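Local coordinates for protein mevalonate kinase (Staphylococcus aureus, PDB 2X7I) that probably catalyses the ATP-dependent phosphorylation of mevalonate to 5-phosphomevalonate, as expected of a mevalonate kinase of the GHMP kinase family, at residues K121-T124 with K125-I129; K208-G211 with K212-R216. All blocks are in the same frame, centred on the assembly; numbering follows the deposited sequence.

Each contact is local, made within one continuous run of chain, and the two lie far apart: their centres are about 34 Å from each other and their nearest atoms about 20 Å. Contact 1 is a surface turn where the loop after helix 103-119 becomes helix 125-140, in the region of the GHMP kinase N-terminal family. Contact 2 lies wholly within helix 203-222, over about two and a half turns, and is partly buried. A single backbone bond and a leucine pair close contact 1; contact 2 has three successive backbone bonds and the apolar pair I210/V214. The polar ends differ too: E127 reaches Y116 of helix 103-119, while K212 sits beside H209, which turns toward helix 226-243.

Contact 1. Residues K121-T124 with K125-I129; sequences KSLT and KEELI
T124 and E127 meet at the N-terminus of helix 125-140, with T124 in the N-cap position and E127 in the first turn. The threonine side chain makes no capping bond; the turn is closed through its backbone instead. L128 N donates to T124 O at 3.0 Å, and the bond is fairly straight, with an N-H...O angle of 163°. The donor stands 22° from the plane of the T124 carbonyl.

The T124 methyl lies anti to the backbone N, which swings CG2 over the start of the helix, where it comes within 3.5 Å of E126 N. From the first turn, the E127 side chain sets out toward the loop. Its CB packs 3.5 Å from T124 O and lies 4.2 Å from T124 CB, so that the aliphatic root of the glutamate lines the same carbonyl that receives the L128 bond. With CG anti to the backbone N (chi1 -160°) and the chain extended beyond it, the carboxylate runs back alongside the loop toward S122. There OE1 is hydrogen-bonded to the hydroxyl of Y116 on helix 103-119, which ties the new helix to the preceding one.

L123 supplies the apolar part of the contact. Its side chain rises beside L128, with CG of L123 4.2 Å from CB of L128. Both leucines also touch helix 103-119, L123 at Y116 and L128 at V112 and R113, so this pair continues the packing of the two consecutive helices into the turn that joins them. Farther round the helix, K125 and I129 face helix 145-153. On the loop side, the L123 methyl CD1 reaches the helix backbone, ending 3.9 Å from L128 N.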
loop_
_atom_site.group_PDB
_atom_site.type_symbol
_atom_site.label_atom_id
_atom_site.label_comp_id
_atom_site.label_asym_id
_atom_site.label_seq_id
_atom_site.Cartn_x
_atom_site.Cartn_y
_atom_site.Cartn_z
ATOM N N LYS A 121 -5.801 -24.188 11.081
ATOM C CA LYS A 121 -6.261 -24.587 9.745
ATOM C C LYS A 121 -5.263 -24.238 8.650
ATOM O O LYS A 121 -4.648 -23.167 8.665
ATOM C CB LYS A 121 -7.606 -23.932 9.417
ATOM C CG LYS A 121 -8.792 -24.541 10.142
ATOM C CD LYS A 121 -10.087 -23.789 9.844
ATOM C CE LYS A 121 -10.575 -24.030 8.420
ATOM N NZ LYS A 121 -11.935 -23.460 8.196
ATOM N N SER A 122 -5.125 -25.144 7.687
ATOM C CA SER A 122 -4.271 -24.905 6.533
ATOM C C SER A 122 -4.882 -23.829 5.630
ATOM O O SER A 122 -6.095 -23.797 5.427
ATOM C CB SER A 122 -4.041 -26.208 5.762
ATOM O OG SER A 122 -5.190 -27.045 5.800
ATOM N N LEU A 123 -4.026 -22.954 5.101
ATOM C CA LEU A 123 -4.449 -21.798 4.311
ATOM C C LEU A 123 -3.724 -21.729 2.963
ATOM O O LEU A 123 -2.525 -21.448 2.896
ATOM C CB LEU A 123 -4.202 -20.504 5.101
ATOM C CG LEU A 123 -4.690 -19.187 4.477
ATOM C CD1 LEU A 123 -6.210 -19.153 4.376
ATOM C CD2 LEU A 123 -4.175 -17.990 5.273
ATOM N N THR A 124 -4.471 -21.974 1.894
ATOM C CA THR A 124 -3.975 -21.830 0.526
ATOM C C THR A 124 -4.022 -20.369 0.100
ATOM O O THR A 124 -4.766 -19.575 0.682
ATOM C CB THR A 124 -4.832 -22.674 -0.448
ATOM O OG1 THR A 124 -4.617 -24.070 -0.173
ATOM C CG2 THR A 124 -4.475 -22.386 -1.916
ATOM N N LYS A 125 -3.228 -20.019 -0.910
ATOM C CA LYS A 125 -3.272 -18.682 -1.497
ATOM C C LYS A 125 -4.662 -18.281 -1.977
ATOM O O LYS A 125 -5.193 -17.264 -1.539
ATOM C CB LYS A 125 -2.263 -18.534 -2.639
ATOM C CG LYS A 125 -0.953 -17.884 -2.193
ATOM C CD LYS A 125 0.194 -18.173 -3.159
ATOM C CE LYS A 125 1.424 -17.338 -2.821
ATOM N NZ LYS A 125 1.905 -17.555 -1.424
ATOM N N GLU A 126 -5.260 -19.069 -2.863
ATOM C CA GLU A 126 -6.579 -18.713 -3.400
ATOM C C GLU A 126 -7.647 -18.599 -2.309
ATOM O O GLU A 126 -8.547 -17.788 -2.426
ATOM C CB GLU A 126 -7.037 -19.673 -4.503
ATOM C CG GLU A 126 -7.197 -18.997 -5.877
ATOM C CD GLU A 126 -8.306 -17.936 -5.910
ATOM O OE1 GLU A 126 -9.365 -18.124 -5.270
ATOM O OE2 GLU A 126 -8.117 -16.911 -6.590
ATOM N N GLU A 127 -7.525 -19.394 -1.253
ATOM C CA GLU A 127 -8.431 -19.308 -0.113
ATOM C C GLU A 127 -8.261 -17.967 0.620
ATOM O O GLU A 127 -9.239 -17.299 0.963
ATOM C CB GLU A 127 -8.182 -20.484 0.837
ATOM C CG GLU A 127 -9.319 -20.777 1.786
ATOM C CD GLU A 127 -9.224 -22.155 2.448
ATOM O OE1 GLU A 127 -10.069 -22.420 3.352
ATOM O OE2 GLU A 127 -8.317 -22.960 2.076
ATOM N N LEU A 128 -7.009 -17.585 0.843
ATOM C CA LEU A 128 -6.678 -16.299 1.434
ATOM C C LEU A 128 -7.216 -15.155 0.589
ATOM O O LEU A 128 -7.767 -14.201 1.124
ATOM C CB LEU A 128 -5.150 -16.168 1.584
ATOM C CG LEU A 128 -4.588 -14.870 2.157
ATOM C CD1 LEU A 128 -5.389 -14.424 3.395
ATOM C CD2 LEU A 128 -3.067 -15.019 2.470
ATOM N N ILE A 129 -7.039 -15.261 -0.729
ATOM C CA ILE A 129 -7.522 -14.264 -1.679
ATOM C C ILE A 129 -9.024 -14.050 -1.520
ATOM O O ILE A 129 -9.476 -12.916 -1.371
ATOM C CB ILE A 129 -7.252 -14.684 -3.158
ATOM C CG1 ILE A 129 -5.748 -14.678 -3.473
ATOM C CG2 ILE A 129 -7.984 -13.754 -4.118
ATOM C CD1 ILE A 129 -5.121 -13.313 -3.386
#

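Contact 2. Residues K208-G211 with K212-R216; sequences KHIG and KLVLR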
loop_
_atom_site.group_PDB
_atom_site.type_symbol
_atom_site.label_atom_id
_atom_site.label_comp_id
_atom_site.label_asym_id
_atom_site.label_seq_id
_atom_site.Cartn_x
_atom_site.Cartn_y
_atom_site.Cartn_z
ATOM N N LYS A 208 -5.275 8.996 -19.991
ATOM C CA LYS A 208 -4.995 8.399 -21.292
ATOM C C LYS A 208 -3.486 8.183 -21.447
ATOM O O LYS A 208 -3.047 7.095 -21.823
ATOM C CB LYS A 208 -5.551 9.274 -22.421
ATOM C CG LYS A 208 -5.165 8.817 -23.829
ATOM C CD LYS A 208 -5.982 9.531 -24.902
ATOM C CE LYS A 208 -5.742 8.918 -26.293
ATOM N NZ LYS A 208 -6.618 9.522 -27.364
ATOM N N HIS A 209 -2.696 9.190 -21.081
ATOM C CA HIS A 209 -1.238 9.111 -21.239
ATOM C C HIS A 209 -0.559 8.146 -20.271
ATOM O O HIS A 209 0.403 7.481 -20.651
ATOM C CB HIS A 209 -0.583 10.495 -21.130
ATOM C CG HIS A 209 -1.099 11.485 -22.124
ATOM N ND1 HIS A 209 -1.145 12.837 -21.867
ATOM C CD2 HIS A 209 -1.632 11.317 -23.358
ATOM C CE1 HIS A 209 -1.670 13.462 -22.907
ATOM N NE2 HIS A 209 -1.975 12.562 -23.826
ATOM N N ILE A 210 -1.026 8.047 -19.027
ATOM C CA ILE A 210 -0.353 7.129 -18.104
ATOM C C ILE A 210 -0.581 5.678 -18.575
ATOM O O ILE A 210 0.235 4.801 -18.323
ATOM C CB ILE A 210 -0.716 7.353 -16.594
ATOM C CG1 ILE A 210 -2.053 6.734 -16.230
ATOM C CG2 ILE A 210 -0.668 8.824 -16.201
ATOM C CD1 ILE A 210 -1.912 5.330 -15.750
ATOM N N GLY A 211 -1.681 5.451 -19.290
ATOM C CA GLY A 211 -1.928 4.186 -19.960
ATOM C C GLY A 211 -0.737 3.703 -20.761
ATOM O O GLY A 211 -0.257 2.588 -20.533
ATOM N N LYS A 212 -0.247 4.525 -21.692
ATOM C CA LYS A 212 0.975 4.167 -22.432
ATOM C C LYS A 212 2.210 4.067 -21.527
ATOM O O LYS A 212 3.060 3.218 -21.752
ATOM C CB LYS A 212 1.250 5.087 -23.651
ATOM C CG LYS A 212 1.087 6.594 -23.449
ATOM C CD LYS A 212 1.340 7.361 -24.760
ATOM C CE LYS A 212 0.443 8.592 -24.906
ATOM N NZ LYS A 212 -0.967 8.251 -25.293
ATOM N N LEU A 213 2.302 4.912 -20.499
ATOM C CA LEU A 213 3.425 4.838 -19.553
ATOM C C LEU A 213 3.416 3.567 -18.691
ATOM O O LEU A 213 4.478 3.086 -18.309
ATOM C CB LEU A 213 3.471 6.077 -18.660
ATOM C CG LEU A 213 3.806 7.385 -19.383
ATOM C CD1 LEU A 213 3.549 8.584 -18.473
ATOM C CD2 LEU A 213 5.248 7.377 -19.875
ATOM N N VAL A 214 2.230 3.045 -18.376
ATOM C CA VAL A 214 2.101 1.758 -17.685
ATOM C C VAL A 214 2.568 0.605 -18.589
ATOM O O VAL A 214 3.122 -0.382 -18.101
ATOM C CB VAL A 214 0.638 1.492 -17.212
ATOM C CG1 VAL A 214 0.474 0.060 -16.713
ATOM C CG2 VAL A 214 0.229 2.483 -16.132
ATOM N N LEU A 215 2.351 0.734 -19.897
ATOM C CA LEU A 215 2.770 -0.289 -20.854
ATOM C C LEU A 215 4.296 -0.360 -20.935
ATOM O O LEU A 215 4.875 -1.445 -20.916
ATOM C CB LEU A 215 2.169 -0.024 -22.240
ATOM C CG LEU A 215 2.496 -1.030 -23.347
ATOM C CD1 LEU A 215 2.239 -2.467 -22.886
ATOM C CD2 LEU A 215 1.718 -0.709 -24.628
ATOM N N ARG A 216 4.946 0.796 -21.010
ATOM C CA ARG A 216 6.405 0.836 -20.982
ATOM C C ARG A 216 6.971 0.379 -19.632
ATOM O O ARG A 216 8.032 -0.227 -19.583
ATOM C CB ARG A 216 6.907 2.239 -21.284
ATOM C CG ARG A 216 6.575 2.741 -22.682
ATOM C CD ARG A 216 6.830 4.249 -22.784
ATOM N NE ARG A 216 8.152 4.635 -22.262
ATOM C CZ ARG A 216 8.570 5.897 -22.142
ATOM N NH1 ARG A 216 7.785 6.908 -22.510
ATOM N NH2 ARG A 216 9.785 6.151 -21.661
#
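K212 runs alongside H209 on one face of helix 203-222, both side chains heading in the same direction, in an i to i+3 pairing. K212 approaches the imidazole at its edge: NZ is near the ring plane and 3.7 Å from CD2, which makes this an edge contact and not a cation-pi stack. The lysine begins with CG between its backbone N and carbonyl carbon (chi1 45°), a placement that sets CG close against H209 O, and bends at chi3 and chi4 bring CE and NZ back to the ring.

I210 and V214, one turn apart, form a second pair set alongside each other, with CD1 of I210 against CG2 of V214 at 3.6 Å. V214 also packs on W158 and Q160 of strand 157-160, while L213 turns to E235 and C236 of helix 226-243.

Three successive alpha-helical bonds join the backbone: L213 N to H209 O, V214 N to I210 O at 2.7 Å, and L215 N to G211 O. The V214 bond runs nearly along the axis of the I210 carbonyl. G211 O takes a second bond, from Q160 NE2, which ties the helix to strand 157-160. ND1 of H209 also makes a weak hydrogen bond to D239 OD2, a carboxylate that would probably favour a protonated imidazole, while the neighbouring ammonium of K212 would tend to oppose it.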